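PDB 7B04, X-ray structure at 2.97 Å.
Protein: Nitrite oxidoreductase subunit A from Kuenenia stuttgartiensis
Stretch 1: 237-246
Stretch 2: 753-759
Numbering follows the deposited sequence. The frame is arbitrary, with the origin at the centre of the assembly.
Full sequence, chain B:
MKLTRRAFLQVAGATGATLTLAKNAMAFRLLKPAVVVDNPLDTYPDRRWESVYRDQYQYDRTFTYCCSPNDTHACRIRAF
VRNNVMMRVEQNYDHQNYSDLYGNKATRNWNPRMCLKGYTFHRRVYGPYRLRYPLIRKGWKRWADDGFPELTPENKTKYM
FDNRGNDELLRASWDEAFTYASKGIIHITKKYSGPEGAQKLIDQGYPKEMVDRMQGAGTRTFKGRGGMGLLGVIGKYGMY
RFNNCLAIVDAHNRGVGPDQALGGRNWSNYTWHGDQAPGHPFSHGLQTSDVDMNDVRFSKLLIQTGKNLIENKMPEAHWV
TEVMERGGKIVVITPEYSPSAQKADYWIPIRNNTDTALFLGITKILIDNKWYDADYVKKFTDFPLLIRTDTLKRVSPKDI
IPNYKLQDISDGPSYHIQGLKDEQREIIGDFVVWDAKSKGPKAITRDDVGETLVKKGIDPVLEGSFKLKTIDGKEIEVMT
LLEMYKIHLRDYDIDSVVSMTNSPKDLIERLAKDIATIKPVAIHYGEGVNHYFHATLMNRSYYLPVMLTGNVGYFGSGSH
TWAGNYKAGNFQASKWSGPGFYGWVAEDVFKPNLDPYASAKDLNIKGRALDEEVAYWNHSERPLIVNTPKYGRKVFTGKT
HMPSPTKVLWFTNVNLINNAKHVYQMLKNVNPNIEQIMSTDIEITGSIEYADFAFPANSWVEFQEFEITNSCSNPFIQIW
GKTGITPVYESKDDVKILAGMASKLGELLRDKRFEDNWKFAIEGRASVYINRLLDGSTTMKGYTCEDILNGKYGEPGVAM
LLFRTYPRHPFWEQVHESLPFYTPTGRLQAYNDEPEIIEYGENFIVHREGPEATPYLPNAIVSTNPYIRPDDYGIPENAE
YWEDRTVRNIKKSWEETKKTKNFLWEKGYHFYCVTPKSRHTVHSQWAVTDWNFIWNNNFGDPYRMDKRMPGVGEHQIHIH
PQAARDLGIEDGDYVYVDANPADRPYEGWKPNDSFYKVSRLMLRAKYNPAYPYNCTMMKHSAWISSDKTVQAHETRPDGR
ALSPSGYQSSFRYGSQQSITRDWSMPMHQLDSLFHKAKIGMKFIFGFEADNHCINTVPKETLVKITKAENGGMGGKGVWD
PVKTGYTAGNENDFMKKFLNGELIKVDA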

ATOM      1  N   TYR B 237      16.132  18.159  -8.112  1.00 28.14           N
ATOM      2  CA  TYR B 237      15.990  19.587  -8.401  1.00 32.06           C
ATOM      3  C   TYR B 237      17.186  20.140  -9.163  1.00 33.26           C
ATOM      4  O   TYR B 237      17.118  21.272  -9.654  1.00 33.68           O
ATOM      5  CB  TYR B 237      15.791  20.451  -7.150  1.00 29.13           C
ATOM      6  CG  TYR B 237      14.351  20.641  -6.717  1.00 30.90           C
ATOM      7  CD1 TYR B 237      13.932  20.283  -5.447  1.00 37.05           C
ATOM      8  CD2 TYR B 237      13.403  21.163  -7.593  1.00 31.34           C
ATOM      9  CE1 TYR B 237      12.612  20.448  -5.050  1.00 32.17           C
ATOM     10  CE2 TYR B 237      12.079  21.329  -7.205  1.00 31.30           C
ATOM     11  CZ  TYR B 237      11.693  20.966  -5.930  1.00 28.06           C
ATOM     12  OH  TYR B 237      10.389  21.123  -5.520  1.00 28.84           O
ATOM     13  N   GLY B 238      18.273  19.377  -9.271  1.00 25.62           N
ATOM     14  CA  GLY B 238      19.362  19.763 -10.146  1.00 25.17           C
ATOM     15  C   GLY B 238      18.928  19.967 -11.581  1.00 28.49           C
ATOM     16  O   GLY B 238      19.636  20.629 -12.347  1.00 28.85           O
ATOM     17  N   MET B 239      17.781  19.401 -11.969  1.00 32.52           N
ATOM     18  CA  MET B 239      17.239  19.655 -13.299  1.00 31.04           C
ATOM     19  C   MET B 239      16.923  21.133 -13.492  1.00 31.54           C
ATOM     20  O   MET B 239      17.132  21.682 -14.580  1.00 35.64           O
ATOM     21  CB  MET B 239      15.986  18.811 -13.519  1.00 23.86           C
ATOM     22  CG  MET B 239      15.409  18.903 -14.920  1.00 24.49           C
ATOM     23  SD  MET B 239      16.516  18.199 -16.152  1.00 35.02           S
ATOM     24  CE  MET B 239      16.344  16.458 -15.784  1.00 32.88           C
ATOM     25  N   TYR B 240      16.422  21.796 -12.445  1.00 28.86           N
ATOM     26  CA  TYR B 240      16.197  23.235 -12.531  1.00 31.44           C
ATOM     27  C   TYR B 240      17.507  23.989 -12.714  1.00 32.46           C
ATOM     28  O   TYR B 240      17.541  25.027 -13.384  1.00 36.22           O
ATOM     29  CB  TYR B 240      15.465  23.739 -11.287  1.00 27.48           C
ATOM     30  CG  TYR B 240      14.024  23.290 -11.176  1.00 29.27           C
ATOM     31  CD1 TYR B 240      13.418  22.560 -12.191  1.00 29.51           C
ATOM     32  CD2 TYR B 240      13.265  23.610 -10.059  1.00 30.71           C
ATOM     33  CE1 TYR B 240      12.099  22.152 -12.089  1.00 29.05           C
ATOM     34  CE2 TYR B 240      11.947  23.210  -9.951  1.00 27.07           C
ATOM     35  CZ  TYR B 240      11.371  22.481 -10.965  1.00 28.65           C
ATOM     36  OH  TYR B 240      10.058  22.082 -10.853  1.00 36.45           O
ATOM     37  N   ARG B 241      18.593  23.482 -12.127  1.00 32.69           N
ATOM     38  CA  ARG B 241      19.908  24.062 -12.371  1.00 33.02           C
ATOM     39  C   ARG B 241      20.341  23.835 -13.813  1.00 28.97           C
ATOM     40  O   ARG B 241      20.927  24.725 -14.441  1.00 27.96           O
ATOM     41  CB  ARG B 241      20.924  23.466 -11.395  1.00 32.20           C
ATOM     42  CG  ARG B 241      22.283  24.140 -11.389  1.00 28.71           C
ATOM     43  CD  ARG B 241      23.207  23.450 -10.396  1.00 28.77           C
ATOM     44  NE  ARG B 241      24.525  24.076 -10.333  1.00 35.43           N
ATOM     45  CZ  ARG B 241      24.852  25.045  -9.485  1.00 31.85           C
ATOM     46  NH1 ARG B 241      23.955  25.508  -8.625  1.00 32.26           N
ATOM     47  NH2 ARG B 241      26.076  25.554  -9.498  1.00 31.82           N
ATOM     48  N   PHE B 242      20.066  22.644 -14.351  1.00 32.62           N
ATOM     49  CA  PHE B 242      20.380  22.361 -15.748  1.00 36.64           C
ATOM     50  C   PHE B 242      19.644  23.314 -16.681  1.00 33.02           C
ATOM     51  O   PHE B 242      20.231  23.835 -17.637  1.00 27.24           O
ATOM     52  CB  PHE B 242      20.035  20.910 -16.079  1.00 37.44           C
ATOM     53  CG  PHE B 242      20.389  20.507 -17.481  1.00 36.17           C
ATOM     54  CD1 PHE B 242      21.699  20.211 -17.822  1.00 31.20           C
ATOM     55  CD2 PHE B 242      19.412  20.426 -18.460  1.00 32.51           C
ATOM     56  CE1 PHE B 242      22.026  19.840 -19.114  1.00 29.70           C
ATOM     57  CE2 PHE B 242      19.733  20.057 -19.751  1.00 33.60           C
ATOM     58  CZ  PHE B 242      21.042  19.764 -20.079  1.00 29.53           C
ATOM     59  N   ASN B 243      18.381  23.521 -16.380  1.00 31.04           N
ATOM     60  CA  ASN B 243      17.523  24.421 -17.166  1.00 36.67           C
ATOM     61  C   ASN B 243      18.140  25.810 -17.116  1.00 36.78           C
ATOM     62  O   ASN B 243      18.148  26.502 -18.107  1.00 37.27           O
ATOM     63  CB  ASN B 243      16.167  24.490 -16.492  1.00 30.00           C
ATOM     64  CG  ASN B 243      15.363  23.255 -16.760  1.00 30.00           C
ATOM     65  OD1 ASN B 243      15.637  22.560 -17.706  1.00 30.00           O
ATOM     66  ND2 ASN B 243      14.367  22.996 -15.953  1.00 30.00           N
ATOM     67  N   ASN B 244      18.631  26.193 -15.958  1.00 36.39           N
ATOM     68  CA  ASN B 244      19.250  27.526 -15.823  1.00 38.68           C
ATOM     69  C   ASN B 244      20.488  27.614 -16.708  1.00 40.09           C
ATOM     70  O   ASN B 244      20.665  28.611 -17.353  1.00 39.44           O
ATOM     71  CB  ASN B 244      19.581  27.797 -14.364  1.00 30.00           C
ATOM     72  CG  ASN B 244      19.948  29.234 -14.154  1.00 30.00           C
ATOM     73  OD1 ASN B 244      19.814  30.031 -15.054  1.00 30.00           O
ATOM     74  ND2 ASN B 244      20.445  29.557 -12.988  1.00 30.00           N
ATOM     75  N   CYS B 245      21.277  26.554 -16.743  1.00 35.43           N
ATOM     76  CA  CYS B 245      22.551  26.468 -17.483  1.00 31.75           C
ATOM     77  C   CYS B 245      22.319  26.631 -18.972  1.00 30.53           C
ATOM     78  O   CYS B 245      23.216  26.978 -19.657  1.00 34.22           O
ATOM     79  CB  CYS B 245      23.135  25.084 -17.290  1.00 30.30           C
ATOM     80  SG  CYS B 245      24.208  24.944 -15.852  1.00 43.18           S
ATOM     81  N   LEU B 246      21.168  26.241 -19.454  1.00 35.78           N
ATOM     82  CA  LEU B 246      20.893  26.335 -20.882  1.00 39.81           C
ATOM     83  C   LEU B 246      20.928  27.764 -21.401  1.00 38.40           C
ATOM     84  O   LEU B 246      20.876  27.961 -22.620  1.00 34.50           O
ATOM     85  CB  LEU B 246      19.541  25.702 -21.200  1.00 32.49           C
ATOM     86  CG  LEU B 246      19.506  24.185 -21.037  1.00 26.42           C
ATOM     87  CD1 LEU B 246      18.102  23.684 -21.252  1.00 36.85           C
ATOM     88  CD2 LEU B 246      20.467  23.514 -22.004  1.00 20.68           C
ATOM     89  N   ARG B 753      32.441  27.023 -18.938  1.00 39.08           N
ATOM     90  CA  ARG B 753      31.413  27.449 -17.991  1.00 41.39           C
ATOM     91  C   ARG B 753      30.336  26.397 -17.728  1.00 41.00           C
ATOM     92  O   ARG B 753      29.630  26.503 -16.719  1.00 36.21           O
ATOM     93  CB  ARG B 753      30.742  28.725 -18.504  1.00 36.33           C
ATOM     94  CG  ARG B 753      31.691  29.898 -18.661  1.00 36.69           C
ATOM     95  CD  ARG B 753      31.019  31.077 -19.346  1.00 42.06           C
ATOM     96  NE  ARG B 753      30.651  30.793 -20.730  1.00 42.37           N
ATOM     97  CZ  ARG B 753      30.147  31.697 -21.564  1.00 42.17           C
ATOM     98  NH1 ARG B 753      29.958  32.943 -21.155  1.00 41.93           N
ATOM     99  NH2 ARG B 753      29.839  31.358 -22.808  1.00 43.98           N
ATOM    100  N   PHE B 754      30.188  25.384 -18.586  1.00 44.18           N
ATOM    101  CA  PHE B 754      29.236  24.317 -18.286  1.00 36.85           C
ATOM    102  C   PHE B 754      29.712  23.462 -17.120  1.00 37.09           C
ATOM    103  O   PHE B 754      28.952  23.193 -16.182  1.00 39.16           O
ATOM    104  CB  PHE B 754      28.991  23.448 -19.520  1.00 36.36           C
ATOM    105  CG  PHE B 754      27.999  24.029 -20.484  1.00 36.39           C
ATOM    106  CD1 PHE B 754      26.636  23.918 -20.255  1.00 33.37           C
ATOM    107  CD2 PHE B 754      28.431  24.680 -21.624  1.00 32.83           C
ATOM    108  CE1 PHE B 754      25.726  24.453 -21.147  1.00 29.13           C
ATOM    109  CE2 PHE B 754      27.528  25.210 -22.520  1.00 36.61           C
ATOM    110  CZ  PHE B 754      26.176  25.099 -22.279  1.00 33.37           C
ATOM    111  N   GLU B 755      30.969  23.023 -17.164  1.00 34.12           N
ATOM    112  CA  GLU B 755      31.496  22.195 -16.088  1.00 37.80           C
ATOM    113  C   GLU B 755      31.675  22.979 -14.794  1.00 34.52           C
ATOM    114  O   GLU B 755      31.686  22.374 -13.717  1.00 31.08           O
ATOM    115  CB  GLU B 755      32.806  21.544 -16.530  1.00 30.70           C
ATOM    116  CG  GLU B 755      32.591  20.159 -17.128  1.00 39.29           C
ATOM    117  CD  GLU B 755      33.878  19.440 -17.473  1.00 53.16           C
ATOM    118  OE1 GLU B 755      34.699  20.007 -18.224  1.00 57.83           O
ATOM    119  OE2 GLU B 755      34.066  18.302 -16.994  1.00 55.36           O
ATOM    120  N   ASP B 756      31.825  24.304 -14.876  1.00 37.21           N
ATOM    121  CA  ASP B 756      31.939  25.113 -13.665  1.00 37.43           C
ATOM    122  C   ASP B 756      30.650  25.078 -12.855  1.00 32.26           C
ATOM    123  O   ASP B 756      30.687  25.047 -11.619  1.00 30.89           O
ATOM    124  CB  ASP B 756      32.320  26.548 -14.023  1.00 42.25           C
ATOM    125  CG  ASP B 756      33.664  26.633 -14.720  1.00 44.81           C
ATOM    126  OD1 ASP B 756      34.441  25.660 -14.630  1.00 40.11           O
ATOM    127  OD2 ASP B 756      33.945  27.675 -15.352  1.00 49.40           O
ATOM    128  N   ASN B 757      29.499  25.091 -13.531  1.00 30.96           N
ATOM    129  CA  ASN B 757      28.222  25.038 -12.831  1.00 33.04           C
ATOM    130  C   ASN B 757      27.992  23.685 -12.171  1.00 34.51           C
ATOM    131  O   ASN B 757      27.141  23.579 -11.282  1.00 35.21           O
ATOM    132  CB  ASN B 757      27.078  25.366 -13.793  1.00 38.23           C
ATOM    133  CG  ASN B 757      26.774  26.851 -13.852  1.00 45.82           C
ATOM    134  OD1 ASN B 757      26.022  27.377 -13.030  1.00 41.17           O
ATOM    135  ND2 ASN B 757      27.368  27.538 -14.821  1.00 40.51           N
ATOM    136  N   TRP B 758      28.699  22.644 -12.615  1.00 36.22           N
ATOM    137  CA  TRP B 758      28.610  21.306 -12.042  1.00 31.03           C
ATOM    138  C   TRP B 758      29.961  20.832 -11.512  1.00 30.48           C
ATOM    139  O   TRP B 758      30.227  19.631 -11.465  1.00 35.09           O
ATOM    140  CB  TRP B 758      28.061  20.319 -13.071  1.00 32.95           C
ATOM    141  CG  TRP B 758      26.706  20.703 -13.558  1.00 30.05           C
ATOM    142  CD1 TRP B 758      26.415  21.441 -14.664  1.00 32.35           C
ATOM    143  CD2 TRP B 758      25.453  20.380 -12.947  1.00 29.38           C
ATOM    144  NE1 TRP B 758      25.055  21.596 -14.786  1.00 33.68           N
ATOM    145  CE2 TRP B 758      24.442  20.953 -13.743  1.00 27.61           C
ATOM    146  CE3 TRP B 758      25.087  19.659 -11.806  1.00 35.37           C
ATOM    147  CZ2 TRP B 758      23.090  20.829 -13.435  1.00 24.89           C
ATOM    148  CZ3 TRP B 758      23.743  19.538 -11.502  1.00 32.29           C
ATOM    149  CH2 TRP B 758      22.762  20.119 -12.313  1.00 23.53           C
ATOM    150  N   LYS B 759      30.823  21.771 -11.111  1.00 37.64           N
ATOM    151  CA  LYS B 759      32.193  21.432 -10.731  1.00 38.10           C
ATOM    152  C   LYS B 759      32.229  20.453  -9.563  1.00 34.49           C
ATOM    153  O   LYS B 759      32.851  19.387  -9.648  1.00 29.13           O
ATOM    154  CB  LYS B 759      32.967  22.706 -10.384  1.00 35.23           C
ATOM    155  CG  LYS B 759      34.394  22.455  -9.920  1.00 42.28           C
ATOM    156  CD  LYS B 759      35.173  21.654 -10.950  1.00 45.91           C
ATOM    157  CE  LYS B 759      35.374  22.452 -12.227  1.00 44.06           C
ATOM    158  NZ  LYS B 759      36.120  21.677 -13.253  1.00 49.60           N
TER

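The only hydrogen bonds across this contact share one backbone carbonyl as acceptor: R241 grips the main chain of N757, with R241 NE to N757 O at 2.8 Å and R241 NH2 to the same O at 2.9 Å. The acceptor lies at the edge of the guanidinium, near its plane, where the N-H groups point. N757 directly precedes W758, and its side chain turns back on its own stretch, N757 ND2 donating to R753 O at 3.1 Å.

The reach of R241 is a plain extended one, with chi1, chi2 and chi3 all t, and it serves a second purpose. On its way to N757 the side chain crosses a face of W758: R241 CD sits 4.0 Å from the centroid of the W758 six-membered ring, 16° off the normal, a CH-pi contact. The charged end lies farther out, R241 CZ being 5.8 Å from that centroid, so any cation-pi attraction is weak at most. R241 thus lays its CD over one face of the indole while NE and NH2 bond N757 O; NH1 and NH2 have further partners elsewhere in the structure.

W758, with the largest area covered in this contact, directs its ring edge at the first helix. W758 CH2 comes to 3.2 Å from G238 O, and W758 CZ2 to 3.6 Å from F242 N. Glycine leaves room here: an ideal CB on G238 would lie a tight 3.5 Å from W758 CH2.

One helical turn beyond R241, C245 fills the space between the partners. C245 SG is 3.6 Å from N757 CB and also 3.6 Å from W758 NE1, meeting the indole obliquely. Farther along, F754 CE1 packs 3.9 Å from C245 O. The two helices run nearly antiparallel, at 158°, with axes 10.8 Å apart at closest approach.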